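Local coordinates for protein homoserine kinase (Cytophaga hutchinsonii, PDB 4P52) that probably phosphorylates the side-chain hydroxyl of L-homoserine at the expense of ATP, as a homoserine kinase of the GHMP kinase family, at residues S121-Y130 / V142-E153; A166-V174 / T322-V330. All coordinates share one frame; numbering follows the deposited sequence.

Contact 1: S121-Y130 / V142-E153; sequences SAASTVAGVY and VKDLLPFAMEGE
Tyr130 and Val142 meet at one end of this helix pair, ring carbon CE1 lying 4.0 Å from CG2 of Val142 in a slanting approach, while Pro328 also packs on the ring. At the other end the flat group is the Glu153 carboxylate. Ser121 OG donates a hydrogen bond of 3.0 Å to Glu153 OE2 and sits almost in line with the CD-OE2 bond; the Glu153 chain reaches it by bending at its second torsion (chi2 -95°), which also places OE1 near Ala122 CB. The Phe148 ring takes little part: its CB faces Val129, but the ring itself leads off toward Met140 and Thr97.

Between these ends the packing is aliphatic. Val129 holds CG1 opposite its own backbone N (chi1 175°), and this methyl comes to 3.6 Å from Leu145 CB. Thr125 divides its branches: CG2 rests 4.0 Å from Ala149 CB, whereas OG1 turns back to donate 2.8 Å to Ser121 O. That carbonyl is therefore gripped twice, by Thr125 OG1 and Thr125 N from opposite faces of its plane, and OG1 is further hydrogen-bonded to Thr86.

The axes of 121-130 and 146-153 approach to 9.3 Å at 133°, an oblique crossing nearer to antiparallel than to parallel, closest in backbone at Thr125 and Ala149. Helix 120-135 begins within the Pro-x-x-x-Gly-Leu-Gly-Ser-Ser-Ala motif of GHMP kinases, and Ser121 belongs to it, so this end of the contact probably lies beside the nucleotide site. Helix 86-98 packs on Thr125 and Val129, helix 162-170 meets Val126 and Ala149 through Cys168 and Val165, and strand 52-61 touches Ala123 and Ala127.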
ATOM      1  N   SER A 121     -17.187 -19.416  -6.106  1.00 36.36           N
ATOM      2  CA  SER A 121     -16.392 -20.484  -6.655  1.00 36.26           C
ATOM      3  C   SER A 121     -15.211 -20.833  -5.731  1.00 33.16           C
ATOM      4  O   SER A 121     -14.874 -22.005  -5.555  1.00 34.82           O
ATOM      5  CB  SER A 121     -15.916 -20.094  -8.041  1.00 41.18           C
ATOM      6  OG  SER A 121     -15.714 -21.281  -8.779  1.00 49.93           O
ATOM      7  N   ALA A 122     -14.614 -19.815  -5.122  1.00 29.79           N
ATOM      8  CA  ALA A 122     -13.487 -19.999  -4.227  1.00 29.44           C
ATOM      9  C   ALA A 122     -13.859 -20.872  -3.018  1.00 29.17           C
ATOM     10  O   ALA A 122     -13.107 -21.792  -2.646  1.00 29.02           O
ATOM     11  CB  ALA A 122     -12.972 -18.643  -3.758  1.00 28.19           C
ATOM     12  N   ALA A 123     -15.015 -20.570  -2.429  1.00 27.02           N
ATOM     13  CA  ALA A 123     -15.501 -21.221  -1.219  1.00 26.68           C
ATOM     14  C   ALA A 123     -15.680 -22.719  -1.454  1.00 27.32           C
ATOM     15  O   ALA A 123     -15.225 -23.540  -0.652  1.00 25.55           O
ATOM     16  CB  ALA A 123     -16.806 -20.578  -0.746  1.00 25.77           C
ATOM     17  N   SER A 124     -16.290 -23.064  -2.584  1.00 27.79           N
ATOM     18  CA  SER A 124     -16.459 -24.459  -2.967  1.00 29.72           C
ATOM     19  C   SER A 124     -15.124 -25.178  -3.074  1.00 29.89           C
ATOM     20  O   SER A 124     -14.946 -26.302  -2.571  1.00 30.18           O
ATOM     21  CB  SER A 124     -17.169 -24.513  -4.312  1.00 34.11           C
ATOM     22  OG  SER A 124     -18.541 -24.186  -4.142  1.00 39.23           O
ATOM     23  N   THR A 125     -14.188 -24.521  -3.751  1.00 29.49           N
ATOM     24  CA  THR A 125     -12.904 -25.097  -4.064  1.00 30.08           C
ATOM     25  C   THR A 125     -12.093 -25.292  -2.787  1.00 29.83           C
ATOM     26  O   THR A 125     -11.480 -26.357  -2.589  1.00 31.53           O
ATOM     27  CB  THR A 125     -12.147 -24.165  -5.012  1.00 32.57           C
ATOM     28  OG1 THR A 125     -12.959 -23.911  -6.167  1.00 35.48           O
ATOM     29  CG2 THR A 125     -10.849 -24.786  -5.438  1.00 33.07           C
ATOM     30  N   VAL A 126     -12.103 -24.267  -1.924  1.00 26.78           N
ATOM     31  CA  VAL A 126     -11.384 -24.308  -0.657  1.00 25.04           C
ATOM     32  C   VAL A 126     -12.018 -25.397   0.234  1.00 24.85           C
ATOM     33  O   VAL A 126     -11.302 -26.193   0.847  1.00 25.43           O
ATOM     34  CB  VAL A 126     -11.391 -22.924   0.023  1.00 23.60           C
ATOM     35  CG1 VAL A 126     -10.999 -23.019   1.475  1.00 23.11           C
ATOM     36  CG2 VAL A 126     -10.459 -21.981  -0.709  1.00 23.36           C
ATOM     37  N   ALA A 127     -13.348 -25.453   0.272  1.00 23.06           N
ATOM     38  CA  ALA A 127     -14.030 -26.513   0.974  1.00 23.33           C
ATOM     39  C   ALA A 127     -13.578 -27.915   0.536  1.00 24.85           C
ATOM     40  O   ALA A 127     -13.244 -28.752   1.396  1.00 25.69           O
ATOM     41  CB  ALA A 127     -15.532 -26.364   0.865  1.00 23.12           C
ATOM     42  N   GLY A 128     -13.507 -28.160  -0.770  1.00 24.39           N
ATOM     43  CA  GLY A 128     -13.067 -29.465  -1.264  1.00 25.13           C
ATOM     44  C   GLY A 128     -11.648 -29.837  -0.868  1.00 26.46           C
ATOM     45  O   GLY A 128     -11.377 -30.975  -0.460  1.00 27.65           O
ATOM     46  N   VAL A 129     -10.737 -28.875  -0.954  1.00 26.55           N
ATOM     47  CA  VAL A 129      -9.316 -29.152  -0.747  1.00 28.67           C
ATOM     48  C   VAL A 129      -9.020 -29.355   0.738  1.00 28.97           C
ATOM     49  O   VAL A 129      -8.329 -30.302   1.136  1.00 29.88           O
ATOM     50  CB  VAL A 129      -8.441 -28.022  -1.326  1.00 30.26           C
ATOM     51  CG1 VAL A 129      -6.990 -28.271  -1.002  1.00 31.69           C
ATOM     52  CG2 VAL A 129      -8.608 -27.973  -2.831  1.00 31.67           C
ATOM     53  N   TYR A 130      -9.595 -28.476   1.553  1.00 27.70           N
ATOM     54  CA  TYR A 130      -9.542 -28.618   2.975  1.00 27.00           C
ATOM     55  C   TYR A 130     -10.093 -29.962   3.363  1.00 28.18           C
ATOM     56  O   TYR A 130      -9.468 -30.670   4.148  1.00 29.63           O
ATOM     57  CB  TYR A 130     -10.382 -27.549   3.619  1.00 26.13           C
ATOM     58  CG  TYR A 130     -10.104 -27.369   5.062  1.00 27.55           C
ATOM     59  CD1 TYR A 130      -9.019 -26.592   5.486  1.00 30.05           C
ATOM     60  CD2 TYR A 130     -10.921 -27.966   6.029  1.00 27.93           C
ATOM     61  CE1 TYR A 130      -8.754 -26.395   6.849  1.00 31.13           C
ATOM     62  CE2 TYR A 130     -10.664 -27.792   7.387  1.00 29.33           C
ATOM     63  CZ  TYR A 130      -9.575 -27.004   7.786  1.00 31.85           C
ATOM     64  OH  TYR A 130      -9.313 -26.812   9.117  1.00 35.21           O
ATOM     65  N   VAL A 142      -1.995 -26.885   5.945  1.00 41.14           N
ATOM     66  CA  VAL A 142      -3.067 -26.027   5.416  1.00 38.71           C
ATOM     67  C   VAL A 142      -2.495 -24.943   4.498  1.00 39.49           C
ATOM     68  O   VAL A 142      -2.986 -24.746   3.375  1.00 39.06           O
ATOM     69  CB  VAL A 142      -3.971 -25.458   6.543  1.00 35.28           C
ATOM     70  CG1 VAL A 142      -4.929 -24.405   6.005  1.00 32.25           C
ATOM     71  CG2 VAL A 142      -4.743 -26.594   7.231  1.00 34.72           C
ATOM     72  N   LYS A 143      -1.439 -24.282   4.969  1.00 40.43           N
ATOM     73  CA  LYS A 143      -0.637 -23.381   4.154  1.00 42.63           C
ATOM     74  C   LYS A 143      -0.501 -23.881   2.709  1.00 42.84           C
ATOM     75  O   LYS A 143      -0.767 -23.137   1.762  1.00 42.37           O
ATOM     76  CB  LYS A 143       0.759 -23.203   4.790  1.00 47.57           C
ATOM     77  CG  LYS A 143       1.805 -22.584   3.866  1.00 52.47           C
ATOM     78  CD  LYS A 143       3.233 -22.680   4.415  1.00 62.24           C
ATOM     79  CE  LYS A 143       4.239 -22.464   3.277  1.00 70.30           C
ATOM     80  NZ  LYS A 143       5.527 -21.816   3.665  1.00 74.33           N
ATOM     81  N   ASP A 144      -0.093 -25.141   2.548  1.00 42.34           N
ATOM     82  CA  ASP A 144       0.303 -25.662   1.251  1.00 42.51           C
ATOM     83  C   ASP A 144      -0.850 -26.084   0.369  1.00 39.57           C
ATOM     84  O   ASP A 144      -0.621 -26.507  -0.764  1.00 38.71           O
ATOM     85  CB  ASP A 144       1.292 -26.805   1.418  1.00 49.91           C
ATOM     86  CG  ASP A 144       2.651 -26.321   1.915  1.00 57.33           C
ATOM     87  OD1 ASP A 144       3.275 -25.491   1.205  1.00 58.94           O
ATOM     88  OD2 ASP A 144       3.075 -26.751   3.020  1.00 57.85           O
ATOM     89  N   LEU A 145      -2.085 -25.960   0.867  1.00 36.66           N
ATOM     90  CA  LEU A 145      -3.247 -26.282   0.047  1.00 34.46           C
ATOM     91  C   LEU A 145      -3.586 -25.198  -0.961  1.00 34.09           C
ATOM     92  O   LEU A 145      -4.277 -25.478  -1.962  1.00 34.77           O
ATOM     93  CB  LEU A 145      -4.468 -26.592   0.892  1.00 32.24           C
ATOM     94  CG  LEU A 145      -4.274 -27.665   1.962  1.00 31.48           C
ATOM     95  CD1 LEU A 145      -5.562 -27.815   2.756  1.00 29.24           C
ATOM     96  CD2 LEU A 145      -3.809 -28.990   1.359  1.00 31.77           C
ATOM     97  N   LEU A 146      -3.095 -23.980  -0.721  1.00 31.70           N
ATOM     98  CA  LEU A 146      -3.449 -22.847  -1.579  1.00 31.66           C
ATOM     99  C   LEU A 146      -3.242 -23.090  -3.101  1.00 32.71           C
ATOM    100  O   LEU A 146      -4.162 -22.836  -3.891  1.00 31.83           O
ATOM    101  CB  LEU A 146      -2.767 -21.560  -1.109  1.00 32.26           C
ATOM    102  CG  LEU A 146      -3.143 -20.316  -1.916  1.00 33.45           C
ATOM    103  CD1 LEU A 146      -4.641 -20.064  -1.932  1.00 31.46           C
ATOM    104  CD2 LEU A 146      -2.434 -19.110  -1.334  1.00 35.35           C
ATOM    105  N   PRO A 147      -2.056 -23.602  -3.511  1.00 33.72           N
ATOM    106  CA  PRO A 147      -1.839 -23.791  -4.958  1.00 34.78           C
ATOM    107  C   PRO A 147      -2.872 -24.719  -5.612  1.00 36.21           C
ATOM    108  O   PRO A 147      -3.317 -24.458  -6.748  1.00 36.80           O
ATOM    109  CB  PRO A 147      -0.436 -24.412  -5.044  1.00 35.44           C
ATOM    110  CG  PRO A 147       0.217 -24.115  -3.738  1.00 35.29           C
ATOM    111  CD  PRO A 147      -0.887 -24.030  -2.716  1.00 34.03           C
ATOM    112  N   PHE A 148      -3.260 -25.782  -4.908  1.00 35.90           N
ATOM    113  CA  PHE A 148      -4.262 -26.684  -5.440  1.00 36.85           C
ATOM    114  C   PHE A 148      -5.598 -25.997  -5.632  1.00 36.18           C
ATOM    115  O   PHE A 148      -6.287 -26.229  -6.623  1.00 36.83           O
ATOM    116  CB  PHE A 148      -4.398 -27.901  -4.553  1.00 39.88           C
ATOM    117  CG  PHE A 148      -3.135 -28.675  -4.433  1.00 45.30           C
ATOM    118  CD1 PHE A 148      -2.610 -29.328  -5.532  1.00 49.07           C
ATOM    119  CD2 PHE A 148      -2.455 -28.729  -3.231  1.00 49.21           C
ATOM    120  CE1 PHE A 148      -1.430 -30.036  -5.436  1.00 52.85           C
ATOM    121  CE2 PHE A 148      -1.276 -29.442  -3.118  1.00 53.11           C
ATOM    122  CZ  PHE A 148      -0.759 -30.094  -4.224  1.00 54.14           C
ATOM    123  N   ALA A 149      -5.957 -25.137  -4.689  1.00 35.93           N
ATOM    124  CA  ALA A 149      -7.207 -24.410  -4.802  1.00 35.72           C
ATOM    125  C   ALA A 149      -7.113 -23.418  -5.965  1.00 37.16           C
ATOM    126  O   ALA A 149      -8.074 -23.254  -6.710  1.00 36.21           O
ATOM    127  CB  ALA A 149      -7.551 -23.725  -3.490  1.00 33.99           C
HETATM  128  N   MSE A 150      -5.936 -22.802  -6.134  1.00 38.95           N
HETATM  129  CA  MSE A 150      -5.647 -21.918  -7.274  1.00 39.87           C
HETATM  130  C   MSE A 150      -5.724 -22.647  -8.615  1.00 40.81           C
HETATM  131  O   MSE A 150      -6.420 -22.182  -9.512  1.00 38.70           O
HETATM  132  CB  MSE A 150      -4.277 -21.233  -7.122  1.00 43.63           C
HETATM  133  CG  MSE A 150      -4.093 -20.227  -5.982  1.00 50.77           C
HETATM  134 SE   MSE A 150      -5.348 -18.694  -6.107  1.00 66.00          SE
HETATM  135  CE  MSE A 150      -4.498 -17.624  -7.542  1.00 64.31           C
ATOM    136  N   GLU A 151      -5.004 -23.767  -8.783  1.00 44.53           N
ATOM    137  CA  GLU A 151      -5.028 -24.532 -10.053  1.00 50.08           C
ATOM    138  C   GLU A 151      -6.452 -25.013 -10.394  1.00 49.71           C
ATOM    139  O   GLU A 151      -6.882 -24.976 -11.558  1.00 48.49           O
ATOM    140  CB  GLU A 151      -4.110 -25.751  -9.999  1.00 61.17           C
ATOM    141  CG  GLU A 151      -2.609 -25.492 -10.077  1.00 78.08           C
ATOM    142  CD  GLU A 151      -1.763 -26.690  -9.587  1.00 96.97           C
ATOM    143  OE1 GLU A 151      -2.253 -27.851  -9.560  1.00 95.17           O
ATOM    144  OE2 GLU A 151      -0.585 -26.474  -9.213  1.00105.11           O
ATOM    145  N   GLY A 152      -7.179 -25.459  -9.370  1.00 48.55           N
ATOM    146  CA  GLY A 152      -8.575 -25.837  -9.516  1.00 46.15           C
ATOM    147  C   GLY A 152      -9.405 -24.742 -10.154  1.00 44.48           C
ATOM    148  O   GLY A 152     -10.022 -24.959 -11.203  1.00 46.24           O
ATOM    149  N   GLU A 153      -9.413 -23.574  -9.519  1.00 41.86           N
ATOM    150  CA  GLU A 153     -10.080 -22.369 -10.031  1.00 45.55           C
ATOM    151  C   GLU A 153      -9.661 -21.994 -11.460  1.00 48.34           C
ATOM    152  O   GLU A 153     -10.501 -21.648 -12.298  1.00 49.63           O
ATOM    153  CB  GLU A 153      -9.724 -21.194  -9.140  1.00 50.05           C
ATOM    154  CG  GLU A 153     -10.507 -21.106  -7.859  1.00 57.24           C
ATOM    155  CD  GLU A 153     -11.697 -20.196  -8.017  1.00 66.28           C
ATOM    156  OE1 GLU A 153     -11.524 -18.951  -7.883  1.00 69.29           O
ATOM    157  OE2 GLU A 153     -12.792 -20.742  -8.285  1.00 67.07           O
TER

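Contact 2: A166-V174 / T322-V330; sequences APCLYGGFV and TVNQQGPKV
Gly171 and Gly172, which follow the end of helix 162-170 and lead into strand 173-178, lie against an Asx turn at Asn324 in the connection returning from strand 316-322 of the four-stranded sheet to the N-terminal part of the GHMP kinase fold. Both glycines have positive phi. A CB on Gly171 would run into Gln325 O and Gly327 N; without one the backbones can come together, the CA atoms of Gly171 and Gly327 3.6 Å apart. Gly172 N donates to Asn324 O at 2.7 Å with an N-H...O angle of 153°, the one direct hydrogen bond joining the segments. Beside it Val323 lays CG1 against Gly172 C.

The turn is shaped by Asn324 OD1, which accepts from Gln326 N at 2.8 Å and from Gly327 N at 3.3 Å. Both donors come from the same face of the amide; the second stands well above the plane (52° out of it). Asn324 ND2 binds Val49 O.

Pro328 covers the helix end: its ring sits over the carbonyls of Cys168 and Leu169, and CG lies 4.4 Å from Leu169 CD1. Replacing it with an alanine removes CG and CD and would probably open a gap between Leu169 and the Tyr130 ring.

One water lies within bonding distance of Leu169 O and Gln326 O, another of Tyr170 O and Gln325 O; more acceptors surround each than it has protons to give, so the bonds are probably shared. A third accepts from Phe173 N at 2.9 Å and donates to Gln325 OE1, which the bent second torsion of Gln325 (chi2 -62°) brings back over Gly172 CA. Within the turn itself, Gln326 NE2 donates to Pro328 O at 2.7 Å, almost in line with the carbonyl bond and in the plane of its own amide.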
ATOM      1  N   ALA A 166      -7.158 -17.153  -0.808  1.00 25.98           N
ATOM      2  CA  ALA A 166      -6.287 -17.151   0.375  1.00 24.55           C
ATOM      3  C   ALA A 166      -7.032 -16.855   1.697  1.00 23.61           C
ATOM      4  O   ALA A 166      -6.889 -17.635   2.659  1.00 23.01           O
ATOM      5  CB  ALA A 166      -5.073 -16.247   0.194  1.00 24.42           C
ATOM      6  N   PRO A 167      -7.837 -15.762   1.750  1.00 22.42           N
ATOM      7  CA  PRO A 167      -8.568 -15.496   3.006  1.00 21.51           C
ATOM      8  C   PRO A 167      -9.641 -16.558   3.302  1.00 22.23           C
ATOM      9  O   PRO A 167      -9.982 -16.820   4.483  1.00 22.83           O
ATOM     10  CB  PRO A 167      -9.218 -14.120   2.777  1.00 20.35           C
ATOM     11  CG  PRO A 167      -9.287 -13.969   1.295  1.00 20.94           C
ATOM     12  CD  PRO A 167      -8.109 -14.733   0.727  1.00 22.17           C
ATOM     13  N   CYS A 168     -10.164 -17.164   2.243  1.00 21.73           N
ATOM     14  CA  CYS A 168     -11.124 -18.205   2.412  1.00 22.71           C
ATOM     15  C   CYS A 168     -10.465 -19.401   3.118  1.00 23.15           C
ATOM     16  O   CYS A 168     -10.993 -19.928   4.099  1.00 24.30           O
ATOM     17  CB  CYS A 168     -11.703 -18.630   1.066  1.00 24.94           C
ATOM     18  SG  CYS A 168     -12.940 -19.913   1.320  1.00 28.31           S
ATOM     19  N   LEU A 169      -9.316 -19.808   2.611  1.00 22.31           N
ATOM     20  CA  LEU A 169      -8.594 -20.940   3.143  1.00 23.47           C
ATOM     21  C   LEU A 169      -7.913 -20.644   4.472  1.00 24.69           C
ATOM     22  O   LEU A 169      -7.877 -21.497   5.337  1.00 26.30           O
ATOM     23  CB  LEU A 169      -7.556 -21.432   2.123  1.00 23.38           C
ATOM     24  CG  LEU A 169      -6.587 -22.533   2.552  1.00 24.82           C
ATOM     25  CD1 LEU A 169      -7.268 -23.878   2.856  1.00 24.46           C
ATOM     26  CD2 LEU A 169      -5.518 -22.683   1.476  1.00 25.46           C
ATOM     27  N   TYR A 170      -7.362 -19.449   4.626  1.00 24.70           N
ATOM     28  CA  TYR A 170      -6.529 -19.153   5.775  1.00 25.29           C
ATOM     29  C   TYR A 170      -7.293 -18.464   6.850  1.00 25.21           C
ATOM     30  O   TYR A 170      -6.823 -18.389   7.971  1.00 26.07           O
ATOM     31  CB  TYR A 170      -5.366 -18.250   5.394  1.00 27.51           C
ATOM     32  CG  TYR A 170      -4.367 -18.886   4.476  1.00 32.35           C
ATOM     33  CD1 TYR A 170      -4.078 -20.238   4.545  1.00 34.80           C
ATOM     34  CD2 TYR A 170      -3.685 -18.124   3.538  1.00 36.03           C
ATOM     35  CE1 TYR A 170      -3.154 -20.821   3.685  1.00 36.96           C
ATOM     36  CE2 TYR A 170      -2.756 -18.694   2.684  1.00 36.99           C
ATOM     37  CZ  TYR A 170      -2.490 -20.039   2.771  1.00 38.21           C
ATOM     38  OH  TYR A 170      -1.551 -20.579   1.924  1.00 42.76           O
ATOM     39  N   GLY A 171      -8.460 -17.928   6.514  1.00 25.37           N
ATOM     40  CA  GLY A 171      -9.158 -17.029   7.430  1.00 24.35           C
ATOM     41  C   GLY A 171      -8.493 -15.670   7.507  1.00 23.82           C
ATOM     42  O   GLY A 171      -7.348 -15.491   7.095  1.00 22.96           O
ATOM     43  N   GLY A 172      -9.242 -14.697   8.002  1.00 23.80           N
ATOM     44  CA  GLY A 172      -8.679 -13.410   8.333  1.00 23.38           C
ATOM     45  C   GLY A 172      -8.623 -12.454   7.173  1.00 22.80           C
ATOM     46  O   GLY A 172      -9.383 -12.579   6.192  1.00 22.80           O
ATOM     47  N   PHE A 173      -7.705 -11.501   7.300  1.00 22.27           N
ATOM     48  CA  PHE A 173      -7.519 -10.439   6.344  1.00 22.18           C
ATOM     49  C   PHE A 173      -6.159 -10.598   5.667  1.00 22.66           C
ATOM     50  O   PHE A 173      -5.135 -10.710   6.333  1.00 23.60           O
ATOM     51  CB  PHE A 173      -7.586  -9.101   7.073  1.00 23.62           C
ATOM     52  CG  PHE A 173      -7.784  -7.952   6.158  1.00 24.83           C
ATOM     53  CD1 PHE A 173      -6.772  -7.571   5.282  1.00 24.97           C
ATOM     54  CD2 PHE A 173      -9.002  -7.262   6.148  1.00 25.88           C
ATOM     55  CE1 PHE A 173      -6.960  -6.526   4.394  1.00 27.11           C
ATOM     56  CE2 PHE A 173      -9.206  -6.213   5.253  1.00 26.87           C
ATOM     57  CZ  PHE A 173      -8.175  -5.849   4.374  1.00 27.99           C
ATOM     58  N   VAL A 174      -6.150 -10.560   4.344  1.00 23.13           N
ATOM     59  CA  VAL A 174      -4.990 -10.935   3.560  1.00 25.44           C
ATOM     60  C   VAL A 174      -4.577  -9.871   2.533  1.00 27.06           C
ATOM     61  O   VAL A 174      -5.427  -9.230   1.879  1.00 27.23           O
ATOM     62  CB  VAL A 174      -5.268 -12.291   2.871  1.00 26.86           C
ATOM     63  CG1 VAL A 174      -4.402 -12.501   1.648  1.00 28.61           C
ATOM     64  CG2 VAL A 174      -5.100 -13.439   3.865  1.00 25.52           C
ATOM     65  N   THR A 322     -17.845  -9.688  12.309  1.00 25.40           N
ATOM     66  CA  THR A 322     -16.426  -9.335  12.316  1.00 24.61           C
ATOM     67  C   THR A 322     -15.696 -10.189  11.240  1.00 23.47           C
ATOM     68  O   THR A 322     -16.295 -11.093  10.647  1.00 23.62           O
ATOM     69  CB  THR A 322     -15.790  -9.521  13.723  1.00 24.49           C
ATOM     70  OG1 THR A 322     -15.883 -10.894  14.125  1.00 23.91           O
ATOM     71  CG2 THR A 322     -16.487  -8.632  14.771  1.00 23.92           C
ATOM     72  N   VAL A 323     -14.419  -9.908  10.998  1.00 22.26           N
ATOM     73  CA  VAL A 323     -13.603 -10.716  10.106  1.00 21.98           C
ATOM     74  C   VAL A 323     -13.472 -12.122  10.676  1.00 23.85           C
ATOM     75  O   VAL A 323     -13.174 -12.303  11.871  1.00 26.72           O
ATOM     76  CB  VAL A 323     -12.204 -10.081   9.935  1.00 22.53           C
ATOM     77  CG1 VAL A 323     -11.268 -11.004   9.136  1.00 22.76           C
ATOM     78  CG2 VAL A 323     -12.323  -8.712   9.270  1.00 20.41           C
ATOM     79  N   ASN A 324     -13.708 -13.123   9.835  1.00 23.10           N
ATOM     80  CA  ASN A 324     -13.696 -14.509  10.250  1.00 21.73           C
ATOM     81  C   ASN A 324     -12.252 -14.998  10.240  1.00 22.33           C
ATOM     82  O   ASN A 324     -11.662 -15.186   9.183  1.00 22.07           O
ATOM     83  CB  ASN A 324     -14.610 -15.302   9.313  1.00 21.49           C
ATOM     84  CG  ASN A 324     -14.493 -16.821   9.474  1.00 21.37           C
ATOM     85  OD1 ASN A 324     -13.737 -17.340  10.317  1.00 22.18           O
ATOM     86  ND2 ASN A 324     -15.217 -17.547   8.617  1.00 19.54           N
ATOM     87  N   GLN A 325     -11.679 -15.185  11.428  1.00 23.91           N
ATOM     88  CA  GLN A 325     -10.294 -15.617  11.568  1.00 25.29           C
ATOM     89  C   GLN A 325     -10.104 -17.125  11.382  1.00 24.83           C
ATOM     90  O   GLN A 325      -8.995 -17.592  11.277  1.00 26.86           O
ATOM     91  CB  GLN A 325      -9.787 -15.264  12.956  1.00 28.13           C
ATOM     92  CG  GLN A 325      -9.908 -13.802  13.388  1.00 28.94           C
ATOM     93  CD  GLN A 325      -9.106 -12.849  12.517  1.00 30.61           C
ATOM     94  OE1 GLN A 325      -8.063 -13.192  11.959  1.00 29.41           O
ATOM     95  NE2 GLN A 325      -9.617 -11.634  12.379  1.00 34.31           N
ATOM     96  N   GLN A 326     -11.176 -17.892  11.395  1.00 23.87           N
ATOM     97  CA  GLN A 326     -11.072 -19.340  11.315  1.00 24.58           C
ATOM     98  C   GLN A 326     -10.786 -19.825   9.907  1.00 24.54           C
ATOM     99  O   GLN A 326      -9.873 -20.616   9.702  1.00 25.38           O
ATOM    100  CB  GLN A 326     -12.353 -19.994  11.851  1.00 25.14           C
ATOM    101  CG  GLN A 326     -12.457 -21.510  11.713  1.00 26.79           C
ATOM    102  CD  GLN A 326     -11.186 -22.270  12.090  1.00 31.29           C
ATOM    103  OE1 GLN A 326     -10.431 -21.892  12.993  1.00 34.48           O
ATOM    104  NE2 GLN A 326     -10.957 -23.371  11.400  1.00 32.58           N
ATOM    105  N   GLY A 327     -11.544 -19.319   8.938  1.00 23.71           N
ATOM    106  CA  GLY A 327     -11.476 -19.842   7.586  1.00 24.16           C
ATOM    107  C   GLY A 327     -12.365 -21.069   7.526  1.00 25.60           C
ATOM    108  O   GLY A 327     -13.453 -21.056   8.076  1.00 25.74           O
ATOM    109  N   PRO A 328     -11.905 -22.153   6.874  1.00 26.66           N
ATOM    110  CA  PRO A 328     -12.786 -23.328   6.779  1.00 27.41           C
ATOM    111  C   PRO A 328     -12.955 -24.062   8.111  1.00 27.99           C
ATOM    112  O   PRO A 328     -12.170 -23.896   9.020  1.00 28.09           O
ATOM    113  CB  PRO A 328     -12.111 -24.221   5.731  1.00 27.11           C
ATOM    114  CG  PRO A 328     -10.761 -23.648   5.511  1.00 28.19           C
ATOM    115  CD  PRO A 328     -10.577 -22.384   6.293  1.00 26.58           C
ATOM    116  N   LYS A 329     -13.968 -24.909   8.179  1.00 28.54           N
ATOM    117  CA  LYS A 329     -14.480 -25.442   9.428  1.00 29.54           C
ATOM    118  C   LYS A 329     -15.112 -26.805   9.128  1.00 27.88           C
ATOM    119  O   LYS A 329     -15.903 -26.912   8.204  1.00 26.86           O
ATOM    120  CB  LYS A 329     -15.566 -24.474   9.875  1.00 32.25           C
ATOM    121  CG  LYS A 329     -16.061 -24.641  11.273  1.00 36.22           C
ATOM    122  CD  LYS A 329     -17.524 -24.272  11.303  1.00 41.03           C
ATOM    123  CE  LYS A 329     -17.785 -22.786  11.142  1.00 44.71           C
ATOM    124  NZ  LYS A 329     -19.261 -22.572  11.236  1.00 47.39           N
ATOM    125  N   VAL A 330     -14.766 -27.836   9.895  1.00 27.68           N
ATOM    126  CA  VAL A 330     -15.386 -29.151   9.742  1.00 27.48           C
ATOM    127  C   VAL A 330     -16.725 -29.107  10.458  1.00 28.72           C
ATOM    128  O   VAL A 330     -16.805 -28.625  11.567  1.00 28.84           O
ATOM    129  CB  VAL A 330     -14.476 -30.261  10.327  1.00 27.37           C
ATOM    130  CG1 VAL A 330     -14.998 -31.654   9.987  1.00 26.70           C
ATOM    131  CG2 VAL A 330     -13.052 -30.105   9.802  1.00 27.31           C
TER
HETATM  132  O   HOH W   1      -7.403 -21.757   8.439  1.00 32.53           O
HETATM  133  O   HOH W   2      -7.095 -19.551  10.484  1.00 26.43           O
HETATM  134  O   HOH W   3      -6.265 -11.513   9.809  1.00 25.55           O

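In the fold
Contact 1 closes before contact 2 opens along the chain, and their centres are 13 Å apart. They adjoin because helix 146-157 is followed directly by helix 162-170, whose end enters contact 2. Tyr170 OH lies 2.7 Å from Lys143 O in a probable hydrogen bond and also packs on Leu146 CB, Leu169 CD2 packs against the backbone of Leu146, and Tyr130 CD1 touches Pro328 CG. Contact 1 is local helix packing, whereas contact 2 spans 147 intervening residues. It brings the C-terminal tail onto the helical layer, so the chain's last strand, 329-330, returns to the first one, 26-36, in the N-terminal part of the fold.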